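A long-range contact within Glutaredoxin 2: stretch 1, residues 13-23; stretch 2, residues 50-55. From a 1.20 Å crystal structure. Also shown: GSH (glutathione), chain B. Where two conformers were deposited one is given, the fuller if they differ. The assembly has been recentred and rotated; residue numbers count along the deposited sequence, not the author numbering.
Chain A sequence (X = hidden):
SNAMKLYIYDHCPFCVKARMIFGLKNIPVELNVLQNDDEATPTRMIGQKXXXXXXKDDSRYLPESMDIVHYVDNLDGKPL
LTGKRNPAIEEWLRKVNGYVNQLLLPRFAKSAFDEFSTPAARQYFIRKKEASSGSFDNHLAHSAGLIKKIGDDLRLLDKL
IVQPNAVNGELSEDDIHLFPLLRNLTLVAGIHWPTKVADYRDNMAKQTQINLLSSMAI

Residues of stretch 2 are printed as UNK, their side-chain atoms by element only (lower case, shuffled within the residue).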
# COMPACT_ATOMS: atom_id res chain seq x y z
N PRO A 13 -1.19 2.46 1.92
CA PRO A 13 -0.40 1.24 1.85
C PRO A 13 -0.86 0.16 2.83
O PRO A 13 -0.75 -1.04 2.53
CB PRO A 13 1.03 1.73 2.09
CG PRO A 13 0.88 2.94 2.90
CD PRO A 13 -0.36 3.59 2.37
N PHE A 14 -1.37 0.56 3.98
CA PHE A 14 -1.88 -0.43 4.95
C PHE A 14 -3.08 -1.18 4.37
O PHE A 14 -3.28 -2.36 4.64
CB PHE A 14 -2.20 0.26 6.27
CG PHE A 14 -1.03 0.93 6.90
CD1 PHE A 14 -0.84 2.30 6.80
CD2 PHE A 14 -0.03 0.18 7.51
CE1 PHE A 14 0.27 2.90 7.40
CE2 PHE A 14 1.07 0.79 8.09
CZ PHE A 14 1.22 2.15 8.02
N CYS A 15 -3.92 -0.47 3.64
CA CYS A 15 -5.04 -1.09 2.96
C CYS A 15 -4.58 -2.04 1.86
O CYS A 15 -5.15 -3.13 1.69
CB CYS A 15 -5.96 -0.01 2.41
SG CYS A 15 -6.83 0.89 3.74
N VAL A 16 -3.54 -1.69 1.14
CA VAL A 16 -2.97 -2.59 0.14
C VAL A 16 -2.49 -3.87 0.84
O VAL A 16 -2.76 -4.95 0.35
CB VAL A 16 -1.86 -1.89 -0.67
CG1 VAL A 16 -1.13 -2.88 -1.59
CG2 VAL A 16 -2.44 -0.71 -1.47
N LYS A 17 -1.82 -3.73 1.97
CA LYS A 17 -1.36 -4.90 2.73
C LYS A 17 -2.54 -5.86 3.00
O LYS A 17 -2.45 -7.06 2.78
CB LYS A 17 -0.71 -4.50 4.06
CG LYS A 17 0.56 -3.71 3.88
CD LYS A 17 1.18 -3.27 5.19
CE LYS A 17 2.18 -2.20 4.96
NZ LYS A 17 2.97 -1.85 6.15
N ALA A 18 -3.64 -5.29 3.49
CA ALA A 18 -4.83 -6.05 3.85
C ALA A 18 -5.47 -6.74 2.65
O ALA A 18 -6.08 -7.77 2.82
CB ALA A 18 -5.85 -5.17 4.54
N ARG A 19 -5.32 -6.18 1.46
CA ARG A 19 -5.85 -6.77 0.25
C ARG A 19 -4.98 -7.89 -0.31
O ARG A 19 -5.47 -8.73 -1.08
CB ARG A 19 -5.98 -5.70 -0.84
CG ARG A 19 -7.06 -4.71 -0.54
CD ARG A 19 -7.01 -3.54 -1.49
NE ARG A 19 -7.30 -4.01 -2.83
CZ ARG A 19 -7.18 -3.29 -3.94
NH1 ARG A 19 -6.75 -2.04 -3.88
NH2 ARG A 19 -7.49 -3.84 -5.11
N MSE A 20 -3.69 -7.89 0.00
CA MSE A 20 -2.78 -8.81 -0.67
C MSE A 20 -3.09 -10.30 -0.51
O MSE A 20 -3.03 -11.03 -1.46
CB MSE A 20 -1.33 -8.55 -0.28
CG MSE A 20 -0.79 -7.24 -0.82
SE MSE A 20 0.98 -6.81 -0.17
CE MSE A 20 1.98 -8.15 -1.12
N ILE A 21 -3.37 -10.75 0.72
CA ILE A 21 -3.58 -12.18 0.93
C ILE A 21 -4.83 -12.64 0.21
O ILE A 21 -4.88 -13.77 -0.28
CB ILE A 21 -3.60 -12.59 2.43
CG1 ILE A 21 -2.23 -12.33 3.08
CG2 ILE A 21 -4.01 -14.08 2.61
CD1 ILE A 21 -1.10 -13.14 2.59
N PHE A 22 -5.87 -11.80 0.16
CA PHE A 22 -7.06 -12.18 -0.59
C PHE A 22 -6.70 -12.52 -2.03
O PHE A 22 -7.17 -13.49 -2.61
CB PHE A 22 -8.12 -11.08 -0.54
CG PHE A 22 -8.77 -10.92 0.79
CD1 PHE A 22 -9.82 -11.73 1.19
CD2 PHE A 22 -8.34 -9.93 1.67
CE1 PHE A 22 -10.43 -11.58 2.40
CE2 PHE A 22 -8.96 -9.78 2.91
CZ PHE A 22 -10.02 -10.61 3.26
N GLY A 23 -5.88 -11.69 -2.64
CA GLY A 23 -5.48 -11.94 -4.00
C GLY A 23 -4.61 -13.15 -4.17
O GLY A 23 -4.83 -13.99 -5.04
N UNK A 50 -10.08 4.92 11.20
CA UNK A 50 -8.86 4.24 10.75
C UNK A 50 -9.25 3.15 9.79
O UNK A 50 -10.28 2.51 9.99
c UNK A 50 -6.70 3.11 11.55
c UNK A 50 -6.66 0.99 13.56
c UNK A 50 -8.07 3.67 11.93
se UNK A 50 -5.62 2.54 13.05
N UNK A 51 -8.43 2.98 8.75
CA UNK A 51 -8.59 1.90 7.78
C UNK A 51 -7.19 1.27 7.63
O UNK A 51 -6.19 1.93 7.85
c UNK A 51 -9.17 2.37 6.45
c UNK A 51 -10.62 2.77 6.62
c UNK A 51 -8.30 3.48 5.84
N UNK A 52 -7.11 -0.01 7.24
CA UNK A 52 -8.20 -0.90 6.82
C UNK A 52 -9.01 -1.48 7.98
O UNK A 52 -8.51 -1.62 9.09
c UNK A 52 -5.78 -0.62 7.02
c UNK A 52 -7.46 -2.06 6.15
c UNK A 52 -6.11 -2.08 6.81
N UNK A 53 -10.25 -1.84 7.65
CA UNK A 53 -11.11 -2.59 8.56
C UNK A 53 -11.66 -3.77 7.79
O UNK A 53 -12.24 -3.61 6.74
c UNK A 53 -12.30 -1.75 9.09
c UNK A 53 -11.80 -0.51 9.81
c UNK A 53 -13.19 -2.62 9.99
c UNK A 53 -12.89 0.57 10.05
N UNK A 54 -11.48 -4.96 8.33
CA UNK A 54 -12.11 -6.15 7.81
C UNK A 54 -13.38 -6.45 8.55
O UNK A 54 -13.40 -6.42 9.78
c UNK A 54 -11.18 -7.35 8.04
c UNK A 54 -10.84 -9.85 8.14
c UNK A 54 -11.89 -8.82 6.10
c UNK A 54 -11.73 -8.73 7.61
N UNK A 55 -14.46 -6.75 7.82
CA UNK A 55 -15.65 -7.30 8.42
C UNK A 55 -15.59 -8.81 8.16
O UNK A 55 -15.54 -9.24 7.01
c UNK A 55 -18.17 -7.14 8.58
c UNK A 55 -16.92 -6.68 7.85
o UNK A 55 -19.51 -5.63 7.26
c UNK A 55 -19.40 -6.27 8.30
n UNK A 55 -20.35 -6.27 9.24
N1 GSH B . -1.61 0.51 12.29
CA1 GSH B . -2.62 0.66 11.24
C1 GSH B . -2.63 -0.57 10.37
O11 GSH B . -1.56 -1.24 10.31
O12 GSH B . -3.67 -0.86 9.75
CB1 GSH B . -2.29 1.91 10.43
CG1 GSH B . -3.44 2.28 9.49
CD1 GSH B . -3.37 3.69 8.95
OE1 GSH B . -2.31 4.47 9.23
N2 GSH B . -4.32 4.11 8.15
CA2 GSH B . -4.49 5.49 7.71
C2 GSH B . -5.68 6.10 8.37
O2 GSH B . -6.76 5.35 8.58
CB2 GSH B . -4.62 5.57 6.17
SG2 GSH B . -3.16 5.05 5.21
N3 GSH B . -5.65 7.37 8.67
CA3 GSH B . -6.63 7.97 9.54
C3 GSH B . -7.39 9.00 8.79
O31 GSH B . -7.29 9.01 7.52
O32 GSH B . -8.09 9.81 9.44

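Position 50 carries four side-chain atoms in an unbranched run: two carbons, a selenium and a terminal carbon, none touching stretch 1. A selenium between carbons identifies selenomethionine, so this is Met50. The nearest approach of its side chain to the helix is Met50 CG to Phe14 CB, 7.5 Å; its CA lies 3.2 Å from O2 of glutathione.

Position 51 has three side-chain carbons, one bonded to the other two; one arm rests against Cys15 SG. A fork at CB with two single-carbon arms is valine, Val51. Its CG2 lies 3.6 Å from Cys15 SG, an apolar contact. The backbone meanwhile serves the ligand: Val51 N donates to GSH O2 at 2.9 Å, and GSH N2 donates to Val51 O, also at 2.9 Å, with N-H...acceptor angles of 158° and 159°.

At position 52 three carbons close a ring onto the backbone nitrogen, and the ring touches Phe14, Cys15 and Ala18. Only proline closes such a ring. The peptide bond preceding Pro52 is cis. CA-to-CB points toward the helix, and CA lies 5.0 Å from Cys15 CA, the nearest CA pair between the stretches. CG is 3.6 Å from Phe14 O and 3.8 Å from Ala18 CB, while CD is 3.8 Å from both Phe14 CB and Cys15 SG. Having no N-H, Pro52 cannot donate a backbone hydrogen bond here, although its N lies 3.6 Å from Cys15 SG.

Position 53 shows four carbons, forked at the first, one arm two carbons long, without contact to stretch 1: isoleucine. The strand begins here, and CA-to-CB of Ile53 points away from the helix; its nearest approach is Ile53 CG1 to Cys15 SG, 8.0 Å.

Position 54 also has four carbons, but the fork is at the second, and one terminal carbon meets the edge of the Phe22 ring. This is leucine. CA-to-CB of Leu54 points toward the helix, and its CD1 approaches Phe22 CZ at 3.8 Å, near the ring plane.

Position 55 has three carbons, the third bearing one oxygen and one nitrogen, and no contact with stretch 1: a glutamine amide. The nearest approach of the side chain is Gln55 CB to Phe22 CZ, 9.2 Å; its amide is hydrogen-bonded elsewhere in the structure.

The contact works by close apolar packing, burying 245 Å² in total without a hydrogen bond between the stretches. Pro52 contributes the largest covered area, 74 Å², against Phe14, Cys15 and Ala18; Leu54 extends the packing to Phe22. Glutathione adjoins both stretches, pairing with Val51 while its CB1 lies over one face of the Phe14 ring.

Stretch 2 50-55: MVPILQ
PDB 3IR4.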